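Local coordinates for creatinine amidohydrolase (Nostoc punctiforme PCC 73102, PDB 3NO4), which probably hydrolyses carbon-nitrogen bonds in linear amides, as a metal-dependent member of the creatininase family, at residues A116-G130 with I152-F166. Residues are numbered along the deposited sequence; the frame is centred on the assembly and turned at random.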
ATOM      1  N   ALA A 116     -16.699  14.701  -2.006  1.00 21.71           N
ATOM      2  CA  ALA A 116     -16.983  15.241  -0.663  1.00 22.05           C
ATOM      3  C   ALA A 116     -16.396  16.639  -0.465  1.00 22.89           C
ATOM      4  O   ALA A 116     -17.087  17.492   0.092  1.00 22.67           O
ATOM      5  CB  ALA A 116     -16.603  14.283   0.495  1.00 20.93           C
ATOM      6  N   LYS A 117     -15.190  16.902  -0.983  1.00 22.77           N
ATOM      7  CA  LYS A 117     -14.577  18.242  -0.891  0.50 23.46           C
ATOM      8  C   LYS A 117     -15.418  19.286  -1.613  1.00 23.74           C
ATOM      9  O   LYS A 117     -15.458  20.416  -1.218  1.00 24.03           O
ATOM     10  CB  LYS A 117     -13.152  18.304  -1.475  0.50 23.12           C
ATOM     11  CG  LYS A 117     -12.070  17.731  -0.635  0.50 24.02           C
ATOM     12  CD  LYS A 117     -10.685  18.379  -0.972  0.50 23.76           C
ATOM     13  CE  LYS A 117     -10.316  19.519  -0.037  0.50 23.11           C
ATOM     14  NZ  LYS A 117      -8.847  19.423   0.365  0.50 19.51           N
ATOM     15  N   ALA A 118     -16.057  18.895  -2.702  1.00 23.74           N
ATOM     16  CA  ALA A 118     -16.952  19.779  -3.464  1.00 23.76           C
ATOM     17  C   ALA A 118     -18.299  19.997  -2.776  1.00 23.98           C
ATOM     18  O   ALA A 118     -19.013  20.902  -3.142  1.00 23.76           O
ATOM     19  CB  ALA A 118     -17.184  19.187  -4.888  1.00 23.51           C
ATOM     20  N   GLY A 119     -18.658  19.171  -1.793  1.00 23.45           N
ATOM     21  CA  GLY A 119     -19.918  19.314  -1.067  1.00 24.07           C
ATOM     22  C   GLY A 119     -20.928  18.184  -1.250  1.00 24.23           C
ATOM     23  O   GLY A 119     -22.006  18.245  -0.645  1.00 23.98           O
ATOM     24  N   PHE A 120     -20.606  17.163  -2.061  1.00 23.02           N
ATOM     25  CA  PHE A 120     -21.474  15.982  -2.180  1.00 22.86           C
ATOM     26  C   PHE A 120     -21.398  15.207  -0.840  1.00 21.93           C
ATOM     27  O   PHE A 120     -20.332  15.091  -0.225  1.00 21.19           O
ATOM     28  CB  PHE A 120     -21.076  15.066  -3.353  1.00 22.08           C
ATOM     29  CG  PHE A 120     -21.423  15.598  -4.690  1.00 22.73           C
ATOM     30  CD1 PHE A 120     -22.724  15.399  -5.232  1.00 23.98           C
ATOM     31  CD2 PHE A 120     -20.477  16.305  -5.446  1.00 23.05           C
ATOM     32  CE1 PHE A 120     -23.051  15.902  -6.473  1.00 23.01           C
ATOM     33  CE2 PHE A 120     -20.804  16.807  -6.713  1.00 19.90           C
ATOM     34  CZ  PHE A 120     -22.072  16.598  -7.242  1.00 24.46           C
ATOM     35  N   SER A 121     -22.543  14.750  -0.355  1.00 22.23           N
ATOM     36  CA  SER A 121     -22.577  13.984   0.881  1.00 22.58           C
ATOM     37  C   SER A 121     -23.493  12.733   0.898  1.00 22.70           C
ATOM     38  O   SER A 121     -23.446  11.961   1.853  1.00 22.22           O
ATOM     39  CB  SER A 121     -22.922  14.939   2.031  1.00 23.46           C
ATOM     40  OG  SER A 121     -24.259  15.342   1.950  1.00 23.38           O
ATOM     41  N   LYS A 122     -24.288  12.532  -0.145  1.00 22.61           N
ATOM     42  CA  LYS A 122     -25.111  11.347  -0.277  1.00 23.21           C
ATOM     43  C   LYS A 122     -24.676  10.614  -1.533  1.00 22.73           C
ATOM     44  O   LYS A 122     -25.009  11.045  -2.639  1.00 23.70           O
ATOM     45  CB  LYS A 122     -26.577  11.765  -0.327  1.00 23.77           C
ATOM     46  CG  LYS A 122     -27.090  12.419   0.978  1.00 23.31           C
ATOM     47  CD  LYS A 122     -27.573  11.376   1.991  1.00 24.81           C
ATOM     48  CE  LYS A 122     -28.397  12.009   3.126  1.00 26.46           C
ATOM     49  NZ  LYS A 122     -28.962  10.969   4.046  1.00 24.50           N
ATOM     50  N   PHE A 123     -23.918   9.523  -1.349  1.00 21.51           N
ATOM     51  CA  PHE A 123     -23.391   8.700  -2.435  1.00 20.63           C
ATOM     52  C   PHE A 123     -24.159   7.373  -2.538  1.00 20.35           C
ATOM     53  O   PHE A 123     -24.046   6.504  -1.637  1.00 19.69           O
ATOM     54  CB  PHE A 123     -21.908   8.425  -2.226  1.00 20.35           C
ATOM     55  CG  PHE A 123     -21.073   9.632  -2.283  1.00 20.15           C
ATOM     56  CD1 PHE A 123     -20.949  10.472  -1.156  1.00 21.89           C
ATOM     57  CD2 PHE A 123     -20.384   9.963  -3.430  1.00 21.54           C
ATOM     58  CE1 PHE A 123     -20.166  11.602  -1.197  1.00 18.70           C
ATOM     59  CE2 PHE A 123     -19.609  11.113  -3.483  1.00 21.24           C
ATOM     60  CZ  PHE A 123     -19.483  11.923  -2.360  1.00 21.84           C
ATOM     61  N   TYR A 124     -24.961   7.244  -3.589  1.00 20.09           N
ATOM     62  CA  TYR A 124     -25.855   6.072  -3.822  1.00 21.00           C
ATOM     63  C   TYR A 124     -25.284   5.248  -4.976  1.00 21.07           C
ATOM     64  O   TYR A 124     -25.289   5.712  -6.142  1.00 21.41           O
ATOM     65  CB  TYR A 124     -27.264   6.576  -4.143  1.00 21.58           C
ATOM     66  CG  TYR A 124     -28.361   5.559  -4.055  1.00 21.54           C
ATOM     67  CD1 TYR A 124     -28.782   5.079  -2.830  1.00 23.53           C
ATOM     68  CD2 TYR A 124     -29.015   5.091  -5.202  1.00 19.48           C
ATOM     69  CE1 TYR A 124     -29.826   4.165  -2.731  1.00 23.10           C
ATOM     70  CE2 TYR A 124     -30.065   4.180  -5.107  1.00 22.34           C
ATOM     71  CZ  TYR A 124     -30.449   3.717  -3.862  1.00 22.24           C
ATOM     72  OH  TYR A 124     -31.467   2.824  -3.742  1.00 26.72           O
ATOM     73  N   PHE A 125     -24.649   4.126  -4.638  1.00 20.61           N
ATOM     74  CA  PHE A 125     -24.014   3.242  -5.612  1.00 20.08           C
ATOM     75  C   PHE A 125     -25.052   2.218  -6.043  1.00 20.16           C
ATOM     76  O   PHE A 125     -25.459   1.389  -5.222  1.00 18.80           O
ATOM     77  CB  PHE A 125     -22.815   2.502  -5.045  1.00 20.00           C
ATOM     78  CG  PHE A 125     -21.639   3.397  -4.783  1.00 19.91           C
ATOM     79  CD1 PHE A 125     -21.594   4.186  -3.643  1.00 19.06           C
ATOM     80  CD2 PHE A 125     -20.623   3.518  -5.723  1.00 21.83           C
ATOM     81  CE1 PHE A 125     -20.450   5.071  -3.413  1.00 21.30           C
ATOM     82  CE2 PHE A 125     -19.519   4.381  -5.496  1.00 20.59           C
ATOM     83  CZ  PHE A 125     -19.462   5.143  -4.338  1.00 18.47           C
ATOM     84  N   ILE A 126     -25.430   2.246  -7.324  1.00 19.73           N
ATOM     85  CA  ILE A 126     -26.393   1.275  -7.859  1.00 20.40           C
ATOM     86  C   ILE A 126     -25.544   0.225  -8.492  1.00 20.49           C
ATOM     87  O   ILE A 126     -24.857   0.475  -9.494  1.00 18.65           O
ATOM     88  CB  ILE A 126     -27.349   1.869  -8.845  1.00 21.26           C
ATOM     89  CG1 ILE A 126     -28.310   2.830  -8.123  1.00 21.69           C
ATOM     90  CG2 ILE A 126     -28.143   0.771  -9.553  1.00 22.57           C
ATOM     91  CD1 ILE A 126     -29.203   3.678  -9.091  1.00 20.77           C
ATOM     92  N   ASN A 127     -25.584  -0.957  -7.887  1.00 20.59           N
ATOM     93  CA  ASN A 127     -24.634  -2.017  -8.174  1.00 20.99           C
ATOM     94  C   ASN A 127     -25.273  -3.164  -8.984  1.00 21.59           C
ATOM     95  O   ASN A 127     -26.408  -3.545  -8.754  1.00 23.04           O
ATOM     96  CB  ASN A 127     -24.050  -2.518  -6.861  1.00 19.90           C
ATOM     97  CG  ASN A 127     -23.128  -3.705  -7.035  1.00 20.00           C
ATOM     98  OD1 ASN A 127     -22.241  -3.707  -7.898  1.00 17.69           O
ATOM     99  ND2 ASN A 127     -23.312  -4.708  -6.191  1.00 16.55           N
ATOM    100  N   GLY A 128     -24.497  -3.707  -9.922  1.00 21.77           N
ATOM    101  CA  GLY A 128     -24.904  -4.813 -10.765  1.00 22.70           C
ATOM    102  C   GLY A 128     -24.192  -6.133 -10.513  1.00 22.40           C
ATOM    103  O   GLY A 128     -24.532  -7.101 -11.155  1.00 22.57           O
ATOM    104  N   HIS A 129     -23.186  -6.164  -9.619  1.00 22.71           N
ATOM    105  CA  HIS A 129     -22.318  -7.327  -9.411  1.00 22.52           C
ATOM    106  C   HIS A 129     -22.218  -7.638  -7.906  1.00 22.14           C
ATOM    107  O   HIS A 129     -21.642  -6.854  -7.158  1.00 22.10           O
ATOM    108  CB  HIS A 129     -20.913  -7.058 -10.011  1.00 23.32           C
ATOM    109  CG  HIS A 129     -19.931  -8.155  -9.755  1.00 24.58           C
ATOM    110  ND1 HIS A 129     -20.222  -9.478 -10.010  1.00 28.54           N
ATOM    111  CD2 HIS A 129     -18.674  -8.132  -9.249  1.00 23.92           C
ATOM    112  CE1 HIS A 129     -19.199 -10.229  -9.633  1.00 29.82           C
ATOM    113  NE2 HIS A 129     -18.237  -9.432  -9.193  1.00 28.72           N
ATOM    114  N   GLY A 130     -22.815  -8.751  -7.489  1.00 21.59           N
ATOM    115  CA  GLY A 130     -22.757  -9.278  -6.113  1.00 23.08           C
ATOM    116  C   GLY A 130     -21.369  -9.289  -5.494  1.00 22.35           C
ATOM    117  O   GLY A 130     -21.222  -8.950  -4.332  1.00 23.04           O
ATOM    118  N   ILE A 152     -12.159  16.801   6.363  1.00 24.98           N
ATOM    119  CA  ILE A 152     -12.971  17.346   5.256  1.00 25.70           C
ATOM    120  C   ILE A 152     -14.219  18.029   5.905  1.00 25.96           C
ATOM    121  O   ILE A 152     -14.765  17.498   6.887  1.00 24.55           O
ATOM    122  CB  ILE A 152     -13.344  16.228   4.243  1.00 25.03           C
ATOM    123  CG1 ILE A 152     -12.078  15.603   3.626  1.00 27.46           C
ATOM    124  CG2 ILE A 152     -14.285  16.724   3.131  1.00 24.80           C
ATOM    125  CD1 ILE A 152     -11.080  16.611   3.060  1.00 26.07           C
ATOM    126  N   ALA A 153     -14.589  19.221   5.409  1.00 26.35           N
ATOM    127  CA  ALA A 153     -15.597  20.092   6.073  1.00 27.57           C
ATOM    128  C   ALA A 153     -16.910  19.363   6.369  1.00 27.27           C
ATOM    129  O   ALA A 153     -17.453  19.471   7.469  1.00 28.35           O
ATOM    130  CB  ALA A 153     -15.883  21.394   5.252  1.00 27.21           C
ATOM    131  N   ASN A 154     -17.360  18.565   5.417  1.00 26.61           N
ATOM    132  CA  ASN A 154     -18.633  17.861   5.564  1.00 26.90           C
ATOM    133  C   ASN A 154     -18.469  16.414   6.022  1.00 25.51           C
ATOM    134  O   ASN A 154     -19.437  15.681   5.949  1.00 25.11           O
ATOM    135  CB  ASN A 154     -19.470  17.950   4.244  1.00 26.28           C
ATOM    136  CG  ASN A 154     -18.909  17.112   3.093  1.00 26.15           C
ATOM    137  OD1 ASN A 154     -17.795  16.563   3.169  1.00 28.90           O
ATOM    138  ND2 ASN A 154     -19.670  17.041   1.987  1.00 24.32           N
ATOM    139  N   ALA A 155     -17.280  16.022   6.510  1.00 25.13           N
ATOM    140  CA  ALA A 155     -16.931  14.611   6.755  1.00 24.57           C
ATOM    141  C   ALA A 155     -18.032  13.866   7.492  1.00 24.69           C
ATOM    142  O   ALA A 155     -18.467  12.824   7.051  1.00 25.14           O
ATOM    143  CB  ALA A 155     -15.549  14.482   7.535  1.00 24.15           C
ATOM    144  N   GLN A 156     -18.519  14.452   8.574  1.00 26.00           N
ATOM    145  CA  GLN A 156     -19.538  13.798   9.441  1.00 27.39           C
ATOM    146  C   GLN A 156     -20.887  13.520   8.741  1.00 26.87           C
ATOM    147  O   GLN A 156     -21.563  12.540   9.043  1.00 27.59           O
ATOM    148  CB  GLN A 156     -19.713  14.602  10.735  1.00 28.03           C
ATOM    149  CG  GLN A 156     -20.596  13.934  11.740  1.00 30.74           C
ATOM    150  CD  GLN A 156     -20.677  14.667  13.059  1.00 33.86           C
ATOM    151  OE1 GLN A 156     -19.713  15.300  13.525  1.00 29.08           O
ATOM    152  NE2 GLN A 156     -21.845  14.566  13.683  1.00 35.05           N
ATOM    153  N   GLN A 157     -21.225  14.355   7.774  1.00 27.06           N
ATOM    154  CA  GLN A 157     -22.422  14.225   6.978  1.00 27.74           C
ATOM    155  C   GLN A 157     -22.307  13.195   5.834  1.00 25.93           C
ATOM    156  O   GLN A 157     -23.327  12.818   5.307  1.00 25.03           O
ATOM    157  CB  GLN A 157     -22.849  15.593   6.391  1.00 28.77           C
ATOM    158  CG  GLN A 157     -23.456  16.526   7.445  1.00 32.68           C
ATOM    159  CD  GLN A 157     -22.465  16.942   8.508  1.00 36.11           C
ATOM    160  OE1 GLN A 157     -21.415  17.517   8.190  1.00 39.95           O
ATOM    161  NE2 GLN A 157     -22.764  16.615   9.784  1.00 38.26           N
ATOM    162  N   VAL A 158     -21.098  12.778   5.439  1.00 23.91           N
ATOM    163  CA  VAL A 158     -20.927  11.986   4.213  1.00 22.38           C
ATOM    164  C   VAL A 158     -21.425  10.565   4.485  1.00 21.48           C
ATOM    165  O   VAL A 158     -21.043   9.928   5.502  1.00 19.14           O
ATOM    166  CB  VAL A 158     -19.477  11.967   3.700  1.00 22.02           C
ATOM    167  CG1 VAL A 158     -19.285  10.916   2.555  1.00 20.55           C
ATOM    168  CG2 VAL A 158     -19.058  13.391   3.245  1.00 19.74           C
ATOM    169  N   GLN A 159     -22.296  10.115   3.586  1.00 21.07           N
ATOM    170  CA  GLN A 159     -22.939   8.805   3.698  1.00 21.86           C
ATOM    171  C   GLN A 159     -22.844   8.112   2.363  1.00 21.80           C
ATOM    172  O   GLN A 159     -23.079   8.751   1.327  1.00 21.84           O
ATOM    173  CB  GLN A 159     -24.411   8.960   4.056  1.00 22.14           C
ATOM    174  CG  GLN A 159     -24.653   9.576   5.397  1.00 23.39           C
ATOM    175  CD  GLN A 159     -26.107   9.842   5.694  1.00 21.98           C
ATOM    176  OE1 GLN A 159     -27.006   9.432   4.945  1.00 23.09           O
ATOM    177  NE2 GLN A 159     -26.357  10.526   6.807  1.00 22.01           N
ATOM    178  N   CYS A 160     -22.489   6.829   2.396  1.00 20.73           N
ATOM    179  CA  CYS A 160     -22.517   5.983   1.224  1.00 20.92           C
ATOM    180  C   CYS A 160     -23.467   4.820   1.460  1.00 21.85           C
ATOM    181  O   CYS A 160     -23.576   4.307   2.602  1.00 21.55           O
ATOM    182  CB  CYS A 160     -21.125   5.446   0.906  1.00 20.60           C
ATOM    183  SG  CYS A 160     -19.854   6.687   0.550  1.00 23.34           S
ATOM    184  N   GLN A 161     -24.167   4.426   0.398  1.00 22.24           N
ATOM    185  CA  GLN A 161     -25.024   3.221   0.403  0.50 23.05           C
ATOM    186  C   GLN A 161     -24.893   2.540  -0.957  1.00 23.28           C
ATOM    187  O   GLN A 161     -24.760   3.227  -1.997  1.00 22.67           O
ATOM    188  CB  GLN A 161     -26.503   3.555   0.670  0.50 23.96           C
ATOM    189  CG  GLN A 161     -27.393   2.314   1.005  0.50 24.43           C
ATOM    190  CD  GLN A 161     -28.878   2.501   0.765  0.50 24.85           C
ATOM    191  OE1 GLN A 161     -29.477   3.463   1.218  0.50 25.78           O
ATOM    192  NE2 GLN A 161     -29.484   1.542   0.077  0.50 25.24           N
ATOM    193  N   VAL A 162     -24.946   1.213  -0.942  1.00 23.24           N
ATOM    194  CA  VAL A 162     -24.999   0.389  -2.138  1.00 24.09           C
ATOM    195  C   VAL A 162     -26.437  -0.184  -2.253  1.00 25.07           C
ATOM    196  O   VAL A 162     -27.041  -0.611  -1.248  1.00 24.40           O
ATOM    197  CB  VAL A 162     -23.898  -0.715  -2.142  1.00 24.40           C
ATOM    198  CG1 VAL A 162     -24.025  -1.616  -0.930  1.00 24.90           C
ATOM    199  CG2 VAL A 162     -23.977  -1.527  -3.476  1.00 24.96           C
ATOM    200  N   ALA A 163     -27.012  -0.103  -3.462  1.00 24.15           N
ATOM    201  CA  ALA A 163     -28.327  -0.646  -3.751  1.00 24.39           C
ATOM    202  C   ALA A 163     -28.131  -1.624  -4.893  1.00 24.25           C
ATOM    203  O   ALA A 163     -27.661  -1.241  -5.974  1.00 25.11           O
ATOM    204  CB  ALA A 163     -29.283   0.467  -4.150  1.00 24.09           C
ATOM    205  N   ASN A 164     -28.491  -2.874  -4.668  1.00 23.70           N
ATOM    206  CA  ASN A 164     -28.229  -3.941  -5.616  1.00 23.07           C
ATOM    207  C   ASN A 164     -29.510  -4.186  -6.383  1.00 24.26           C
ATOM    208  O   ASN A 164     -30.460  -4.652  -5.803  1.00 24.20           O
ATOM    209  CB  ASN A 164     -27.768  -5.181  -4.868  1.00 22.51           C
ATOM    210  CG  ASN A 164     -26.545  -4.902  -4.026  1.00 21.93           C
ATOM    211  OD1 ASN A 164     -25.486  -4.571  -4.575  1.00 22.34           O
ATOM    212  ND2 ASN A 164     -26.683  -4.992  -2.694  1.00 17.73           N
ATOM    213  N   TRP A 165     -29.537  -3.868  -7.688  1.00 24.32           N
ATOM    214  CA  TRP A 165     -30.796  -3.937  -8.444  1.00 24.97           C
ATOM    215  C   TRP A 165     -31.452  -5.323  -8.413  1.00 26.03           C
ATOM    216  O   TRP A 165     -32.662  -5.433  -8.288  1.00 27.04           O
ATOM    217  CB  TRP A 165     -30.615  -3.480  -9.879  1.00 25.33           C
ATOM    218  CG  TRP A 165     -30.042  -4.474 -10.855  1.00 24.41           C
ATOM    219  CD1 TRP A 165     -28.759  -4.631 -11.179  1.00 23.80           C
ATOM    220  CD2 TRP A 165     -30.778  -5.417 -11.624  1.00 24.41           C
ATOM    221  NE1 TRP A 165     -28.622  -5.603 -12.133  1.00 24.53           N
ATOM    222  CE2 TRP A 165     -29.853  -6.119 -12.413  1.00 24.01           C
ATOM    223  CE3 TRP A 165     -32.139  -5.710 -11.752  1.00 27.25           C
ATOM    224  CZ2 TRP A 165     -30.241  -7.120 -13.331  1.00 26.51           C
ATOM    225  CZ3 TRP A 165     -32.537  -6.721 -12.643  1.00 29.27           C
ATOM    226  CH2 TRP A 165     -31.580  -7.417 -13.416  1.00 27.83           C
ATOM    227  N   PHE A 166     -30.599  -6.349  -8.479  1.00 25.93           N
ATOM    228  CA  PHE A 166     -30.964  -7.794  -8.433  1.00 27.50           C
ATOM    229  C   PHE A 166     -31.472  -8.291  -7.071  1.00 29.29           C
ATOM    230  O   PHE A 166     -32.002  -9.425  -6.979  1.00 30.45           O
ATOM    231  CB  PHE A 166     -29.798  -8.686  -8.941  1.00 26.44           C
ATOM    232  CG  PHE A 166     -28.552  -8.518  -8.163  1.00 26.68           C
ATOM    233  CD1 PHE A 166     -28.305  -9.313  -7.077  1.00 28.13           C
ATOM    234  CD2 PHE A 166     -27.617  -7.534  -8.509  1.00 28.46           C
ATOM    235  CE1 PHE A 166     -27.127  -9.149  -6.319  1.00 29.38           C
ATOM    236  CE2 PHE A 166     -26.439  -7.348  -7.762  1.00 30.59           C
ATOM    237  CZ  PHE A 166     -26.209  -8.152  -6.665  1.00 27.56           C
TER
HETATM  238  O   HOH W   1     -16.797  19.413   2.342  1.00 25.05           O
HETATM  239  O   HOH W   2     -22.263  18.545   2.105  1.00 35.06           O
HETATM  240  O   HOH W   3     -25.484  13.500   4.175  1.00 35.59           O
HETATM  241  O   HOH W   4     -32.051   1.760  -1.442  1.00 36.23           O
HETATM  242  O   HOH W   5     -26.475  -7.339 -13.110  1.00 21.71           O
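N127 ND2 is gripped twice. One bond crosses to N164 OD1 (2.7 Å), nearly straight (170°). The other goes to H129 O at 2.9 Å. Both acceptors lie near the N127 amide plane. CG stands anti to the backbone N (chi1 175°), which lays this amide alongside that of N164, the two planes steeply inclined. N127 OD1 accepts from H129 N, an Asx turn, and from N132 ND2. With alanine replacing N127, N164 OD1 and H129 O would probably lose this donor, and the turn after the strand could shift. Strands 122-127 and 159-164 are parallel neighbours, joined by helix 132-150 in a beta-alpha-beta unit. Six backbone bonds tie them, from Q159 N to S121 O through to N127 N to A163 O. On one face K122 NZ meets Q159 OE1 at 2.6 Å, from above the carbonyl plane; F263 O and A266 O also accept from this amine. Beside them Y124 OH presses on A163 CB (3.2 Å), and water 4 links Y124 OH to Q161 NE2. On the other face C160 SG lies obliquely to the F123 ring. H129 touches D59, a nickel ligand. The N127 amide bonds thus probably hold the strand end near the metal site.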